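Ribonucleoside-diphosphate reductase subunit beta (Streptococcus sanguinis, PDB 4N83) is the class Ib ribonucleotide reductase subunit that carries the dimetal-tyrosyl radical cofactor, active with manganese or iron, used in making deoxyribonucleotides. Local coordinates at the interface of chains A and B. Residues are numbered along the deposited sequence; one frame, centred on the assembly and turned at random. Chains: chain A/B, Ribonucleoside-diphosphate reductase subunit beta.

Contact 1: the interface of chains A and B. Residues chain A 71, 75, 78, 94; chain B 75, 78, 87, 94.
A:Arg78 reaches across the two-fold to B:Asp75 in this NrdF homodimer, whose subunits have the ferritin-like helical fold of the class Ib reductase small chain. The chain A residues come from helices 49-78 and 84-111. Chain B contributes B:Asp75, B:Glu87 and B:Gln94 from helices 49-77 and 84-111, and B:Arg78 from the 3-10 turn 78-80.

From CB the side chain of A:Arg78 runs out with CG anti to the backbone N (chi1 163°) and then bends at chi3. A:Arg78 CD comes to 4.1 Å from OD1 of the B:Asp75 carboxylate. The next atom makes the bond across: A:Arg78 NE donates to B:Asp75 OD1 at 3.2 Å, part of a salt bridge. The donor stands above the carboxylate plane, and the two flat groups are 82° apart. A:Arg78 CZ sits 3.8 Å from the amide oxygen OE1 of B:Gln94, which lies over one guanidinium face, towards the rim. A:Arg78 NH1 is 4.0 Å from B:Gln94 OE1. A:Arg78 NH2 donates to OE1 of A:Gln94 in its own chain at 2.7 Å, from above the carbonyl plane.

NH2 of B:Arg78 likewise donates to B:Gln94 OE1, which lies in the guanidinium plane. B:Arg78 NE forms a longer salt bridge to A:Asp75 OD1, 3.9 Å away. The two NH2 groups meet near the axis from opposite directions. The aspartate carboxylates and glutamine oxygens around them probably offset the like charge.

The facing OD1 atoms of A:Asp75 and B:Asp75 can only accept unless a proton is shared, so their closeness is doubtful at this resolution. To one side, the carboxylate of B:Glu87 lies against the chain of A:Glu71, with B:Glu87 CD 3.6 Å from A:Glu71 CB. B:Glu87 OE2 also nears the carbonyl O of A:Glu71; both can only accept unless the glutamate is protonated, so this pair is doubtful too. The two side chains cross at about a right angle.

Contact 2: the interface of chains A and B. Residues chain A 8, 10, 22, 88; chain B 98, 101-102, 105.
B:Lys102 lays its aliphatic chain over the indole face of A:Trp10, in a mainly apolar patch of the NrdF dimer interface. Helix 84-111 of chain B is met here by the N-terminal loop, helix 16-27 and helix 84-111 of chain A.

The lysine crosses the indole at about a right angle. B:Lys102 CG lies 3.5 Å from the centroid of the five-membered ring of A:Trp10. B:Lys102 CD lies over the six-membered ring of A:Trp10, 3.7 Å from its centroid. Both are CH-pi contacts. Closer to the backbone, CB packs against the indole nitrogen NE1. On its other flank the same stretch, CD and CE, runs alongside A:Trp22, antiparallel to it; A:Trp22 CD1 lies 3.5 Å from B:Lys102 CE. The lysine methylenes are thus shared between two tryptophans.

The lysine is extended as far as CE, with CG anti to its backbone N (chi1 -176°). This stretches the methylenes along the A:Trp10 face. A bend at chi4 (-78°) then turns NZ off that line.

Further contacts flank the lysine and the two indoles. B:Ser105 OG receives a weak hydrogen bond from the backbone N of A:Trp10, while the two CB atoms touch at 4.0 Å. CG2 of A:Ile8 rests on the methyl group of B:Ala101, 3.7 Å from its CB. One helical turn before B:Lys102, B:Ser98 CB packs against both A:Ala88 CB and A:Trp22 CH2.

Within chain A the two indoles support each other. A:Ala88 O lies in plane at the edge of A:Trp22 and may help to place it. CH2 of A:Trp10 sits 3.7 Å above the A:Trp22 plane, offset towards the rim.

Contact 1: the interface of chains A and B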
ATOM      1  N   GLU A  71      -8.066  -2.363   5.522  1.00 95.49           N
ATOM      2  CA  GLU A  71      -8.190  -1.267   6.482  1.00 96.24           C
ATOM      3  C   GLU A  71      -7.466  -1.555   7.803  1.00 95.88           C
ATOM      4  O   GLU A  71      -6.617  -0.766   8.227  1.00 95.90           O
ATOM      5  CB  GLU A  71      -9.672  -0.950   6.727  1.00 97.90           C
ATOM      6  CG  GLU A  71     -10.410  -0.497   5.468  1.00 97.41           C
ATOM      7  CD  GLU A  71     -11.894  -0.250   5.688  1.00 98.42           C
ATOM      8  OE1 GLU A  71     -12.385  -0.456   6.818  1.00 99.59           O
ATOM      9  OE2 GLU A  71     -12.576   0.151   4.719  1.00 97.99           O
ATOM     10  N   ASP A  75      -2.736  -3.564   8.736  1.00 89.57           N
ATOM     11  CA  ASP A  75      -2.352  -2.544   9.718  1.00 90.08           C
ATOM     12  C   ASP A  75      -1.860  -3.191  11.016  1.00 90.89           C
ATOM     13  O   ASP A  75      -0.850  -2.770  11.582  1.00 90.97           O
ATOM     14  CB  ASP A  75      -3.539  -1.614  10.010  1.00 90.84           C
ATOM     15  CG  ASP A  75      -3.166  -0.435  10.896  1.00 91.55           C
ATOM     16  OD1 ASP A  75      -2.173   0.259  10.590  1.00 90.90           O
ATOM     17  OD2 ASP A  75      -3.874  -0.197  11.895  1.00 92.39           O
ATOM     18  N   ARG A  78       1.514  -5.067  10.412  1.00 90.39           N
ATOM     19  CA  ARG A  78       2.650  -4.160  10.203  1.00 91.25           C
ATOM     20  C   ARG A  78       3.410  -3.832  11.489  1.00 92.34           C
ATOM     21  O   ARG A  78       4.641  -3.765  11.481  1.00 92.41           O
ATOM     22  CB  ARG A  78       2.183  -2.859   9.531  1.00 92.43           C
ATOM     23  CG  ARG A  78       3.169  -1.697   9.625  1.00 93.81           C
ATOM     24  CD  ARG A  78       2.903  -0.605   8.597  1.00 94.01           C
ATOM     25  NE  ARG A  78       1.475  -0.362   8.397  1.00 95.19           N
ATOM     26  CZ  ARG A  78       0.741  -0.846   7.393  1.00 94.99           C
ATOM     27  NH1 ARG A  78       1.272  -1.619   6.447  1.00 93.42           N
ATOM     28  NH2 ARG A  78      -0.550  -0.549   7.337  1.00 96.28           N
ATOM     29  N   GLN A  94      -1.013  -4.455   1.661  1.00 73.98           N
ATOM     30  CA  GLN A  94      -2.211  -3.711   2.059  1.00 76.22           C
ATOM     31  C   GLN A  94      -2.888  -3.003   0.888  1.00 76.16           C
ATOM     32  O   GLN A  94      -4.119  -2.949   0.822  1.00 76.46           O
ATOM     33  CB  GLN A  94      -1.878  -2.688   3.143  1.00 78.20           C
ATOM     34  CG  GLN A  94      -3.114  -2.091   3.795  1.00 80.48           C
ATOM     35  CD  GLN A  94      -2.782  -1.173   4.950  1.00 82.48           C
ATOM     36  OE1 GLN A  94      -1.763  -0.482   4.934  1.00 82.52           O
ATOM     37  NE2 GLN A  94      -3.645  -1.159   5.965  1.00 84.57           N
TER
ATOM     38  N   ASP B  75       0.689   5.958   7.851  1.00 85.25           N
ATOM     39  CA  ASP B  75       0.085   5.123   8.895  1.00 86.34           C
ATOM     40  C   ASP B  75      -0.623   5.986   9.943  1.00 87.60           C
ATOM     41  O   ASP B  75      -1.678   5.612  10.452  1.00 88.22           O
ATOM     42  CB  ASP B  75       1.151   4.254   9.572  1.00 86.57           C
ATOM     43  CG  ASP B  75       0.565   3.026  10.243  1.00 87.61           C
ATOM     44  OD1 ASP B  75      -0.011   2.173   9.535  1.00 86.74           O
ATOM     45  OD2 ASP B  75       0.697   2.904  11.480  1.00 88.86           O
ATOM     46  N   ARG B  78      -3.820   7.836   8.153  1.00 91.99           N
ATOM     47  CA  ARG B  78      -5.014   7.017   7.889  1.00 92.45           C
ATOM     48  C   ARG B  78      -6.006   7.014   9.058  1.00 93.11           C
ATOM     49  O   ARG B  78      -7.179   6.682   8.878  1.00 93.69           O
ATOM     50  CB  ARG B  78      -4.637   5.570   7.512  1.00 92.98           C
ATOM     51  CG  ARG B  78      -4.637   4.569   8.666  1.00 94.82           C
ATOM     52  CD  ARG B  78      -4.567   3.129   8.179  1.00 95.60           C
ATOM     53  NE  ARG B  78      -3.206   2.735   7.822  1.00 94.98           N
ATOM     54  CZ  ARG B  78      -2.670   2.817   6.604  1.00 93.54           C
ATOM     55  NH1 ARG B  78      -3.365   3.280   5.566  1.00 93.18           N
ATOM     56  NH2 ARG B  78      -1.415   2.425   6.422  1.00 92.54           N
ATOM     57  N   GLU B  87      -9.264   5.657   2.856  1.00 77.28           N
ATOM     58  CA  GLU B  87      -8.292   4.762   3.486  1.00 78.05           C
ATOM     59  C   GLU B  87      -7.649   3.844   2.448  1.00 78.28           C
ATOM     60  O   GLU B  87      -6.477   3.491   2.574  1.00 78.26           O
ATOM     61  CB  GLU B  87      -8.934   3.931   4.604  1.00 79.72           C
ATOM     62  CG  GLU B  87      -7.915   3.191   5.468  1.00 80.24           C
ATOM     63  CD  GLU B  87      -8.534   2.455   6.648  1.00 81.79           C
ATOM     64  OE1 GLU B  87      -9.773   2.478   6.797  1.00 82.56           O
ATOM     65  OE2 GLU B  87      -7.770   1.850   7.430  1.00 82.21           O
ATOM     66  N   GLN B  94       0.795   4.875   0.458  1.00 69.50           N
ATOM     67  CA  GLN B  94       1.820   4.342   1.362  1.00 70.25           C
ATOM     68  C   GLN B  94       2.726   3.313   0.684  1.00 69.84           C
ATOM     69  O   GLN B  94       3.916   3.234   1.000  1.00 70.14           O
ATOM     70  CB  GLN B  94       1.193   3.726   2.616  1.00 71.49           C
ATOM     71  CG  GLN B  94       2.204   3.498   3.731  1.00 72.31           C
ATOM     72  CD  GLN B  94       1.594   2.885   4.974  1.00 73.81           C
ATOM     73  OE1 GLN B  94       0.707   2.034   4.888  1.00 74.58           O
ATOM     74  NE2 GLN B  94       2.079   3.300   6.143  1.00 74.43           N
TER

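Contact 2: the interface of chains A and B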
ATOM      1  N   ILE A   8      15.998   3.231   4.998  1.00 80.82           N
ATOM      2  CA  ILE A   8      15.936   1.861   4.483  1.00 78.13           C
ATOM      3  C   ILE A   8      16.912   1.666   3.315  1.00 76.68           C
ATOM      4  O   ILE A   8      16.902   2.429   2.344  1.00 76.06           O
ATOM      5  CB  ILE A   8      14.495   1.452   4.081  1.00 77.18           C
ATOM      6  CG1 ILE A   8      14.426  -0.049   3.774  1.00 75.68           C
ATOM      7  CG2 ILE A   8      13.981   2.268   2.898  1.00 77.24           C
ATOM      8  CD1 ILE A   8      13.015  -0.587   3.664  1.00 75.11           C
ATOM      9  N   TRP A  10      18.201  -1.127   0.573  1.00 72.15           N
ATOM     10  CA  TRP A  10      17.924  -2.403  -0.096  1.00 70.83           C
ATOM     11  C   TRP A  10      19.198  -3.119  -0.575  1.00 70.90           C
ATOM     12  O   TRP A  10      19.128  -4.232  -1.097  1.00 69.66           O
ATOM     13  CB  TRP A  10      16.943  -2.196  -1.257  1.00 69.93           C
ATOM     14  CG  TRP A  10      15.550  -1.825  -0.807  1.00 69.42           C
ATOM     15  CD1 TRP A  10      15.120  -0.596  -0.399  1.00 69.78           C
ATOM     16  CD2 TRP A  10      14.411  -2.694  -0.726  1.00 68.46           C
ATOM     17  NE1 TRP A  10      13.785  -0.643  -0.068  1.00 69.13           N
ATOM     18  CE2 TRP A  10      13.326  -1.919  -0.260  1.00 68.45           C
ATOM     19  CE3 TRP A  10      14.202  -4.052  -1.001  1.00 67.57           C
ATOM     20  CZ2 TRP A  10      12.050  -2.457  -0.063  1.00 68.10           C
ATOM     21  CZ3 TRP A  10      12.932  -4.586  -0.807  1.00 66.99           C
ATOM     22  CH2 TRP A  10      11.874  -3.788  -0.342  1.00 67.42           C
ATOM     23  N   TRP A  22       8.916  -9.066  -2.334  1.00 57.75           N
ATOM     24  CA  TRP A  22       8.672  -7.753  -2.924  1.00 58.74           C
ATOM     25  C   TRP A  22       8.659  -7.856  -4.450  1.00 58.68           C
ATOM     26  O   TRP A  22       7.727  -7.381  -5.099  1.00 58.56           O
ATOM     27  CB  TRP A  22       9.739  -6.753  -2.468  1.00 59.38           C
ATOM     28  CG  TRP A  22       9.645  -5.415  -3.138  1.00 59.97           C
ATOM     29  CD1 TRP A  22      10.247  -5.042  -4.303  1.00 60.07           C
ATOM     30  CD2 TRP A  22       8.913  -4.272  -2.682  1.00 60.94           C
ATOM     31  NE1 TRP A  22       9.934  -3.738  -4.603  1.00 60.57           N
ATOM     32  CE2 TRP A  22       9.118  -3.242  -3.623  1.00 60.99           C
ATOM     33  CE3 TRP A  22       8.102  -4.017  -1.569  1.00 61.58           C
ATOM     34  CZ2 TRP A  22       8.541  -1.979  -3.488  1.00 61.74           C
ATOM     35  CZ3 TRP A  22       7.529  -2.758  -1.437  1.00 62.00           C
ATOM     36  CH2 TRP A  22       7.754  -1.757  -2.390  1.00 62.19           C
ATOM     37  N   ALA A  88       7.691  -2.557   4.192  1.00 70.47           N
ATOM     38  CA  ALA A  88       7.474  -2.164   2.797  1.00 69.73           C
ATOM     39  C   ALA A  88       6.633  -3.208   2.059  1.00 68.34           C
ATOM     40  O   ALA A  88       5.682  -2.862   1.357  1.00 68.08           O
ATOM     41  CB  ALA A  88       8.804  -1.952   2.086  1.00 69.30           C
TER
ATOM     42  N   SER B  98       7.062   3.508  -0.312  1.00 62.46           N
ATOM     43  CA  SER B  98       8.059   2.445  -0.195  1.00 63.27           C
ATOM     44  C   SER B  98       8.791   2.239  -1.521  1.00 63.19           C
ATOM     45  O   SER B  98       9.979   1.904  -1.532  1.00 63.60           O
ATOM     46  CB  SER B  98       7.407   1.130   0.246  1.00 64.13           C
ATOM     47  OG  SER B  98       6.578   1.317   1.379  1.00 65.10           O
ATOM     48  N   ALA B 101      11.322   5.127  -1.648  1.00 59.35           N
ATOM     49  CA  ALA B 101      12.451   4.789  -0.775  1.00 59.19           C
ATOM     50  C   ALA B 101      13.385   3.761  -1.410  1.00 58.29           C
ATOM     51  O   ALA B 101      14.607   3.885  -1.317  1.00 57.83           O
ATOM     52  CB  ALA B 101      11.942   4.271   0.564  1.00 59.97           C
ATOM     53  N   LYS B 102      12.800   2.753  -2.054  1.00 57.99           N
ATOM     54  CA  LYS B 102      13.565   1.691  -2.710  1.00 57.67           C
ATOM     55  C   LYS B 102      14.309   2.193  -3.947  1.00 57.22           C
ATOM     56  O   LYS B 102      15.451   1.794  -4.192  1.00 57.21           O
ATOM     57  CB  LYS B 102      12.640   0.531  -3.101  1.00 57.60           C
ATOM     58  CG  LYS B 102      13.361  -0.662  -3.714  1.00 57.28           C
ATOM     59  CD  LYS B 102      12.444  -1.867  -3.850  1.00 57.54           C
ATOM     60  CE  LYS B 102      13.189  -3.083  -4.383  1.00 57.60           C
ATOM     61  NZ  LYS B 102      13.408  -3.023  -5.855  1.00 57.11           N
ATOM     62  N   SER B 105      17.940   3.364  -3.674  1.00 56.46           N
ATOM     63  CA  SER B 105      18.915   2.282  -3.525  1.00 56.57           C
ATOM     64  C   SER B 105      19.197   1.591  -4.859  1.00 55.33           C
ATOM     65  O   SER B 105      20.311   1.113  -5.089  1.00 54.68           O
ATOM     66  CB  SER B 105      18.436   1.261  -2.492  1.00 57.57           C
ATOM     67  OG  SER B 105      18.307   1.861  -1.214  1.00 58.71           O
TER

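The centres of contact 1 and contact 2 are about 17 Å apart. Helix 84-111 of both chains takes part in each. Contact 1 is polar and lies close to the two-fold axis. Contact 2 is mostly apolar and lies further out, where the N-terminal loop of chain A reaches over chain B. The shared helix also carries the metal ligands Glu97 and His100 and the predicted active-site Tyr104. A:Tyr104 is about 18 Å from the centre of contact 1 and about 28 Å from that of contact 2, whose chain B residues instead flank B:Tyr104. Dimer assembly may therefore help hold the cofactor-bearing helix.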